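Local coordinates for carbonic anhydrase (Sordaria macrospora, PDB 4O1J) that catalyses the reversible hydration of carbon dioxide to hydrogencarbonate, as a tetrameric zinc-dependent enzyme of the beta class, at the interface of chains A and B. Numbering follows the deposited sequence. Chains: chain A/B, Carbonic anhydrase.

The interface of chains A and B. Residues chain A 43-44, 46-47, 49, 72-73, 75; chain B 58-60.
The B:Asp58–B:Arg60 loop of chain B meets the end of helix 39-43 of chain A, the following loop with A:Gln47, the A:Gly72 loop and the start of strand 74-79. It illustrates how a neighbouring subunit may steady a catalytic dyad. The Asp-Arg pair is typical of beta-carbonic anhydrases: B:Arg60 meets B:Asp58 side-on, NE reaching carboxylate OD1 at 2.8 Å and NH2 reaching OD2 at 3.0 Å. The backbone N of B:Arg60 takes the anti lone pair of OD1, whose syn lone pair faces NE. A bend in the arginine chain (chi3 -74°) turns the guanidinium so that NH1 faces chain A. There NH1 of B:Arg60 donates to the main-chain O of A:Leu43 at 3.0 Å, with the oxygen in the guanidinium plane. Methyl CD2 of A:Leu43 lies 3.7 Å from CG of B:Arg60. An alanine in place of B:Arg60 would probably leave the B:Asp58 carboxylate freer to turn and the A:Leu43 carbonyl without this donor. A:Gln47, extended beyond CG, crosses B:Asp58 at an angle, amide and carboxylate planes 25° apart, and presents OE1 to hydroxyl OG and backbone N of B:Ser59, the latter at 2.9 Å; its NE2 lies near OD2 of B:Asp58 without bonding it. A:Gly72 N donates to B:Ser59 O (2.7 Å) from above the carbonyl plane, while ring atom CE1 of A:Phe75 packs on B:Asp58 CA. The contact thus joins subunit assembly to the active site, likely holding the dyad in place beside the zinc.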
# COMPACT_ATOMS: atom_id res chain seq x y z
N LEU A 43 -33.72 0.71 -3.02
CA LEU A 43 -32.31 0.43 -2.78
C LEU A 43 -31.46 0.80 -3.98
O LEU A 43 -30.37 1.35 -3.84
CB LEU A 43 -32.08 -1.04 -2.46
CG LEU A 43 -31.76 -1.40 -1.02
CD1 LEU A 43 -31.06 -2.74 -0.96
CD2 LEU A 43 -30.93 -0.31 -0.37
N ALA A 44 -31.96 0.46 -5.16
CA ALA A 44 -31.22 0.67 -6.39
C ALA A 44 -31.13 2.15 -6.76
O ALA A 44 -30.32 2.53 -7.61
CB ALA A 44 -31.86 -0.11 -7.51
N GLY A 46 -30.18 4.70 -4.79
CA GLY A 46 -29.01 5.34 -4.23
C GLY A 46 -28.87 4.94 -2.79
O GLY A 46 -29.69 4.19 -2.26
N GLN A 47 -27.84 5.46 -2.13
CA GLN A 47 -27.62 5.13 -0.73
C GLN A 47 -27.38 6.38 0.09
O GLN A 47 -26.85 7.38 -0.41
CB GLN A 47 -26.44 4.17 -0.58
CG GLN A 47 -25.08 4.77 -0.95
CD GLN A 47 -23.95 3.77 -0.89
OE1 GLN A 47 -23.81 3.02 0.08
NE2 GLN A 47 -23.14 3.73 -1.93
N PRO A 49 -26.08 6.06 3.77
CA PRO A 49 -25.70 5.49 5.06
C PRO A 49 -25.20 6.58 6.00
O PRO A 49 -24.62 7.56 5.54
CB PRO A 49 -24.57 4.53 4.71
CG PRO A 49 -23.94 5.15 3.51
CD PRO A 49 -25.06 5.78 2.73
N GLY A 72 -28.14 -0.78 3.34
CA GLY A 72 -28.27 0.57 2.85
C GLY A 72 -27.98 1.64 3.89
O GLY A 72 -28.07 2.84 3.59
N ASP A 73 -27.62 1.24 5.11
CA ASP A 73 -27.37 2.24 6.14
C ASP A 73 -26.00 2.09 6.83
O ASP A 73 -25.65 2.91 7.68
CB ASP A 73 -28.49 2.22 7.20
CG ASP A 73 -28.76 0.84 7.74
OD1 ASP A 73 -27.82 0.03 7.80
OD2 ASP A 73 -29.92 0.57 8.13
N PHE A 75 -21.98 1.75 5.62
CA PHE A 75 -20.88 1.71 4.65
C PHE A 75 -19.66 1.09 5.32
O PHE A 75 -19.23 1.59 6.36
CB PHE A 75 -20.59 3.13 4.17
CG PHE A 75 -19.80 3.21 2.89
CD1 PHE A 75 -20.38 2.86 1.67
CD2 PHE A 75 -18.50 3.68 2.90
CE1 PHE A 75 -19.66 2.96 0.49
CE2 PHE A 75 -17.77 3.78 1.72
CZ PHE A 75 -18.36 3.42 0.52
N ASP B 58 -19.95 -0.52 -0.33
CA ASP B 58 -21.33 -0.07 -0.50
C ASP B 58 -22.25 -0.53 0.63
O ASP B 58 -22.23 -1.70 1.03
CB ASP B 58 -21.87 -0.59 -1.84
CG ASP B 58 -23.04 0.21 -2.37
OD1 ASP B 58 -24.16 0.06 -1.83
OD2 ASP B 58 -22.85 0.99 -3.34
N SER B 59 -23.04 0.40 1.16
CA SER B 59 -23.90 0.10 2.31
C SER B 59 -24.99 -0.90 1.93
O SER B 59 -25.56 -1.58 2.79
CB SER B 59 -24.52 1.38 2.87
OG SER B 59 -25.28 2.09 1.90
N ARG B 60 -25.26 -1.01 0.64
CA ARG B 60 -26.33 -1.86 0.16
C ARG B 60 -25.86 -3.30 -0.10
O ARG B 60 -26.62 -4.14 -0.56
CB ARG B 60 -26.93 -1.25 -1.10
CG ARG B 60 -27.33 0.20 -0.92
CD ARG B 60 -27.65 0.85 -2.24
NE ARG B 60 -26.45 1.13 -3.01
CZ ARG B 60 -26.45 1.59 -4.26
NH1 ARG B 60 -27.59 1.83 -4.89
NH2 ARG B 60 -25.30 1.81 -4.88